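Local coordinates for putative iron-regulated protein A (Parabacteroides distasonis ATCC 8503, PDB 4ECG), which binds calcium ions and, as an imelysin-like member of the peptidase M75 family, is a putative metalloendopeptidase, at residues I222-V225 with Y226-I229; L352-T355 with E356-N359. All coordinates share one frame; numbering follows the deposited sequence.

Overall arrangement
Both contacts sit at the first turn of a helix, where the chain comes out of a loop. Interaction 1 comes first along the chain and opens helix 225-233; interaction 2 follows more than a hundred residues later and opens helix 355-377. Their centres are 39 Å apart and their nearest atoms about 26 Å apart, so they do not touch, and their centres lie 23 Å and 22 Å from the centre of this largely helical, single-chain molecule. At 222-229 an asparagine caps the helix; at 352-359 the aspartate before the helix instead bonds to a histidine side chain. The two helix starts are thus separate local features of the imelysin-like fold, and of the two only interaction 1 holds a calcium ligand.

Interaction 1: residues I222-V225 with Y226-I229; sequences IGNV and YQAI. With CA (calcium ion), chain C.
Asn224 caps the start of helix 225-233 by accepting from Gln227, a local N-cap contact beside a calcium ion, where the loop after helix 208-214 ends. Asn224 OD1 takes Gln227 N at 3.1 Å, the N-H approaching from above the amide plane (37° out of it). Asn224 CG stands between backbone N and carbonyl carbon (chi1 66°), which turns the amide back over the first turn and brings Asn224 OD1 to the edge of the Tyr226 ring, 3.7 Å from Tyr226 CD2. Behind the cap, helical bonding starts with Ala228 N to Asn224 O (3.2 Å) and Ile229 N to Val225 O (3.1 Å). The Gln227 side chain runs out extended and crosses that of Asn224 at about a right angle. Gln227 OE1 does two jobs, binding the calcium ion at 2.2 Å and accepting from Gly223 N at 3.1 Å, from well above its carbonyl plane. Five waters and the backbone O of Ser221 complete the site, so loop and helix share one metal. On the inner side, Ile222 CG2 meets Ala228 CB at 4.0 Å; both residues rest on Met212 of helix 208-214, while Val225, Ala228 and Ile229 pack against helix 29-68.

Interaction 2: residues L352-T355 with E356-N359; sequences LGDT and EHIN
Asp354 and His357 are joined by a His-carboxylate hydrogen bond at the start of helix 355-377, with His357 ND1 donating to Asp354 OD2 at 2.8 Å. The proton comes in on the syn side of the carboxylate, 23° out of its plane, while OD2 lies almost exactly in the plane of the imidazole, at its edge; the two flat groups stand nearly perpendicular, 83° apart. Asp354 holds the N-cap position, yet its side chain makes no capping bond: with CG anti to the backbone N (chi1 -170°) the carboxylate reaches the ring instead. OD2 also accepts from Gly345 N, a second tie to the loop after helix 324-343. With an alanine here, the imidazole would probably be freer to turn and Gly345 N would lose this acceptor. Asp354 centres an inverse gamma turn, and Asp354 O begins the helical bonding by taking Ile358 N at 3.1 Å; Thr355 O takes Asn359 N at 2.9 Å. Further in, Ile358 CD1 lies 4.2 Å from Asp354 CB, and Ile358 packs on Ile251 and Val255 of helix 239-259, Leu352 on its Trp258. Elsewhere on the turn, Thr355 and Asn359 run side by side, Thr355 CG2 lying 3.5 Å from Asn359 ND2.

Interaction 1: residues I222-V225 with Y226-I229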
ATOM      1  N   ILE A 222      14.247  -2.725  17.705  1.00 62.26           N
ATOM      2  CA  ILE A 222      14.987  -1.745  16.921  1.00 59.99           C
ATOM      3  C   ILE A 222      16.155  -1.360  17.801  1.00 57.95           C
ATOM      4  O   ILE A 222      15.980  -0.586  18.729  1.00 59.01           O
ATOM      5  CB  ILE A 222      14.157  -0.506  16.553  1.00 57.02           C
ATOM      6  CG1 ILE A 222      12.816  -0.957  15.956  1.00 54.02           C
ATOM      7  CG2 ILE A 222      15.019   0.380  15.634  1.00 51.82           C
ATOM      8  CD1 ILE A 222      11.860   0.165  15.614  1.00 52.35           C
ATOM      9  N   GLY A 223      17.322  -1.940  17.523  1.00 60.06           N
ATOM     10  CA  GLY A 223      18.421  -2.033  18.517  1.00 61.27           C
ATOM     11  C   GLY A 223      19.446  -0.921  18.423  1.00 63.07           C
ATOM     12  O   GLY A 223      20.168  -0.633  19.378  1.00 59.44           O
ATOM     13  N   ASN A 224      19.522  -0.302  17.247  1.00 64.55           N
ATOM     14  CA  ASN A 224      20.431   0.804  17.009  1.00 62.72           C
ATOM     15  C   ASN A 224      20.056   1.448  15.699  1.00 61.20           C
ATOM     16  O   ASN A 224      19.160   0.966  14.996  1.00 61.18           O
ATOM     17  CB  ASN A 224      21.884   0.352  17.031  1.00 63.50           C
ATOM     18  CG  ASN A 224      22.221  -0.585  15.900  1.00 60.80           C
ATOM     19  OD1 ASN A 224      22.015  -0.277  14.749  1.00 62.81           O
ATOM     20  ND2 ASN A 224      22.787  -1.703  16.227  1.00 61.02           N
ATOM     21  N   VAL A 225      20.715   2.553  15.368  1.00 62.19           N
ATOM     22  CA  VAL A 225      20.257   3.397  14.266  1.00 57.35           C
ATOM     23  C   VAL A 225      20.411   2.696  12.925  1.00 56.93           C
ATOM     24  O   VAL A 225      19.630   2.956  11.996  1.00 57.51           O
ATOM     25  CB  VAL A 225      20.945   4.775  14.224  1.00 57.37           C
ATOM     26  CG1 VAL A 225      22.421   4.656  13.829  1.00 58.36           C
ATOM     27  CG2 VAL A 225      20.176   5.702  13.279  1.00 54.33           C
ATOM     28  N   TYR A 226      21.422   1.836  12.808  1.00 55.67           N
ATOM     29  CA  TYR A 226      21.613   1.052  11.588  1.00 55.43           C
ATOM     30  C   TYR A 226      20.439   0.107  11.375  1.00 54.35           C
ATOM     31  O   TYR A 226      20.026  -0.136  10.252  1.00 57.52           O
ATOM     32  CB  TYR A 226      22.925   0.249  11.617  1.00 59.90           C
ATOM     33  CG  TYR A 226      24.217   1.059  11.718  1.00 63.78           C
ATOM     34  CD1 TYR A 226      24.813   1.599  10.576  1.00 66.22           C
ATOM     35  CD2 TYR A 226      24.848   1.266  12.947  1.00 65.21           C
ATOM     36  CE1 TYR A 226      25.988   2.342  10.650  1.00 66.87           C
ATOM     37  CE2 TYR A 226      26.024   2.004  13.032  1.00 68.85           C
ATOM     38  CZ  TYR A 226      26.588   2.536  11.877  1.00 67.81           C
ATOM     39  OH  TYR A 226      27.752   3.250  11.926  1.00 66.77           O
ATOM     40  N   GLN A 227      19.901  -0.443  12.445  1.00 50.47           N
ATOM     41  CA  GLN A 227      18.753  -1.274  12.301  1.00 51.31           C
ATOM     42  C   GLN A 227      17.533  -0.525  11.843  1.00 49.50           C
ATOM     43  O   GLN A 227      16.752  -1.059  11.076  1.00 49.33           O
ATOM     44  CB  GLN A 227      18.470  -2.020  13.608  1.00 54.50           C
ATOM     45  CG  GLN A 227      19.567  -3.045  13.916  1.00 54.92           C
ATOM     46  CD  GLN A 227      19.242  -3.932  15.102  1.00 53.15           C
ATOM     47  OE1 GLN A 227      18.077  -4.132  15.467  1.00 53.67           O
ATOM     48  NE2 GLN A 227      20.265  -4.479  15.687  1.00 50.03           N
ATOM     49  N   ALA A 228      17.382   0.711  12.296  1.00 52.44           N
ATOM     50  CA  ALA A 228      16.249   1.566  11.906  1.00 53.42           C
ATOM     51  C   ALA A 228      16.281   1.916  10.412  1.00 54.10           C
ATOM     52  O   ALA A 228      15.298   1.780   9.740  1.00 49.84           O
ATOM     53  CB  ALA A 228      16.197   2.834  12.768  1.00 51.50           C
ATOM     54  N   ILE A 229      17.421   2.363   9.905  1.00 57.05           N
ATOM     55  CA  ILE A 229      17.605   2.583   8.465  1.00 55.95           C
ATOM     56  C   ILE A 229      17.401   1.301   7.655  1.00 54.06           C
ATOM     57  O   ILE A 229      16.794   1.344   6.609  1.00 52.82           O
ATOM     58  CB  ILE A 229      19.039   3.136   8.131  1.00 59.61           C
ATOM     59  CG1 ILE A 229      19.270   4.568   8.650  1.00 61.41           C
ATOM     60  CG2 ILE A 229      19.282   3.168   6.634  1.00 56.46           C
ATOM     61  CD1 ILE A 229      18.508   5.584   7.850  1.00 63.73           C
TER
HETATM   62 CA    CA C 501      16.511  -5.676  15.138  1.00 55.07          CA
HETATM   63  O   HOH W   1      16.897  -6.505  17.583  1.00 50.37           O
HETATM   64  O   HOH W   2      18.036  -7.436  15.010  1.00 50.89           O
HETATM   65  O   HOH W   3      14.884  -7.450  14.763  1.00 56.95           O
HETATM   66  O   HOH W   4      17.387  -5.706  12.960  1.00 46.71           O
HETATM   67  O   HOH W   5      14.942  -4.140  13.648  1.00 47.68           O

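Interaction 2: residues L352-T355 with E356-N359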
ATOM      1  N   LEU A 352      -4.286  -6.169 -19.987  1.00 45.49           N
ATOM      2  CA  LEU A 352      -3.331  -7.172 -19.518  1.00 47.76           C
ATOM      3  C   LEU A 352      -2.481  -7.688 -20.679  1.00 49.93           C
ATOM      4  O   LEU A 352      -1.393  -8.170 -20.465  1.00 50.91           O
ATOM      5  CB  LEU A 352      -4.023  -8.326 -18.788  1.00 47.84           C
ATOM      6  CG  LEU A 352      -4.737  -7.900 -17.505  1.00 46.18           C
ATOM      7  CD1 LEU A 352      -5.690  -9.004 -17.087  1.00 46.12           C
ATOM      8  CD2 LEU A 352      -3.805  -7.476 -16.359  1.00 44.07           C
ATOM      9  N   GLY A 353      -2.940  -7.498 -21.906  1.00 54.04           N
ATOM     10  CA  GLY A 353      -2.124  -7.788 -23.078  1.00 57.42           C
ATOM     11  C   GLY A 353      -1.331  -6.616 -23.640  1.00 58.57           C
ATOM     12  O   GLY A 353      -0.918  -6.675 -24.794  1.00 58.26           O
ATOM     13  N   ASP A 354      -1.112  -5.566 -22.845  1.00 54.88           N
ATOM     14  CA  ASP A 354      -0.334  -4.393 -23.279  1.00 56.73           C
ATOM     15  C   ASP A 354       1.174  -4.607 -23.078  1.00 54.73           C
ATOM     16  O   ASP A 354       1.812  -3.872 -22.357  1.00 56.07           O
ATOM     17  CB  ASP A 354      -0.821  -3.134 -22.525  1.00 57.24           C
ATOM     18  CG  ASP A 354      -0.236  -1.839 -23.084  1.00 58.60           C
ATOM     19  OD1 ASP A 354       0.183  -1.843 -24.241  1.00 61.93           O
ATOM     20  OD2 ASP A 354      -0.172  -0.809 -22.371  1.00 55.88           O
ATOM     21  N   THR A 355       1.736  -5.601 -23.764  1.00 60.29           N
ATOM     22  CA  THR A 355       3.001  -6.278 -23.364  1.00 60.81           C
ATOM     23  C   THR A 355       4.207  -5.388 -23.185  1.00 60.99           C
ATOM     24  O   THR A 355       4.886  -5.483 -22.150  1.00 55.93           O
ATOM     25  CB  THR A 355       3.369  -7.430 -24.354  1.00 63.93           C
ATOM     26  OG1 THR A 355       2.229  -8.279 -24.471  1.00 62.39           O
ATOM     27  CG2 THR A 355       4.571  -8.294 -23.870  1.00 61.46           C
ATOM     28  N   GLU A 356       4.480  -4.553 -24.182  1.00 63.65           N
ATOM     29  CA  GLU A 356       5.667  -3.720 -24.151  1.00 67.25           C
ATOM     30  C   GLU A 356       5.668  -2.809 -22.924  1.00 61.82           C
ATOM     31  O   GLU A 356       6.618  -2.843 -22.148  1.00 60.07           O
ATOM     32  CB  GLU A 356       5.823  -2.918 -25.443  1.00 74.04           C
ATOM     33  CG  GLU A 356       6.408  -3.701 -26.603  1.00 85.23           C
ATOM     34  CD  GLU A 356       6.245  -2.946 -27.925  1.00103.63           C
ATOM     35  OE1 GLU A 356       5.145  -3.068 -28.556  1.00107.35           O
ATOM     36  OE2 GLU A 356       7.205  -2.220 -28.331  1.00100.54           O
ATOM     37  N   HIS A 357       4.602  -2.038 -22.722  1.00 61.63           N
ATOM     38  CA  HIS A 357       4.495  -1.174 -21.542  1.00 58.50           C
ATOM     39  C   HIS A 357       4.583  -1.942 -20.237  1.00 55.89           C
ATOM     40  O   HIS A 357       5.212  -1.463 -19.281  1.00 48.25           O
ATOM     41  CB  HIS A 357       3.184  -0.427 -21.533  1.00 61.96           C
ATOM     42  CG  HIS A 357       3.041   0.600 -22.634  1.00 64.48           C
ATOM     43  ND1 HIS A 357       1.850   0.870 -23.220  1.00 57.60           N
ATOM     44  CD2 HIS A 357       3.978   1.433 -23.225  1.00 61.21           C
ATOM     45  CE1 HIS A 357       2.024   1.828 -24.123  1.00 60.69           C
ATOM     46  NE2 HIS A 357       3.332   2.166 -24.135  1.00 64.98           N
ATOM     47  N   ILE A 358       3.939  -3.114 -20.171  1.00 53.61           N
ATOM     48  CA  ILE A 358       3.933  -3.949 -18.914  1.00 51.80           C
ATOM     49  C   ILE A 358       5.398  -4.385 -18.598  1.00 51.59           C
ATOM     50  O   ILE A 358       5.885  -4.199 -17.489  1.00 56.55           O
ATOM     51  CB  ILE A 358       2.965  -5.148 -19.016  1.00 48.52           C
ATOM     52  CG1 ILE A 358       1.514  -4.650 -18.942  1.00 49.13           C
ATOM     53  CG2 ILE A 358       3.241  -6.171 -17.905  1.00 45.28           C
ATOM     54  CD1 ILE A 358       0.422  -5.607 -19.429  1.00 48.67           C
ATOM     55  N   ASN A 359       6.128  -4.811 -19.616  1.00 51.43           N
ATOM     56  CA  ASN A 359       7.507  -5.245 -19.444  1.00 51.01           C
ATOM     57  C   ASN A 359       8.437  -4.173 -19.009  1.00 52.18           C
ATOM     58  O   ASN A 359       9.248  -4.421 -18.130  1.00 55.11           O
ATOM     59  CB  ASN A 359       8.065  -5.950 -20.703  1.00 52.46           C
ATOM     60  CG  ASN A 359       7.419  -7.333 -20.937  1.00 54.06           C
ATOM     61  OD1 ASN A 359       6.720  -7.834 -20.053  1.00 50.93           O
ATOM     62  ND2 ASN A 359       7.597  -7.917 -22.141  1.00 52.06           N
TER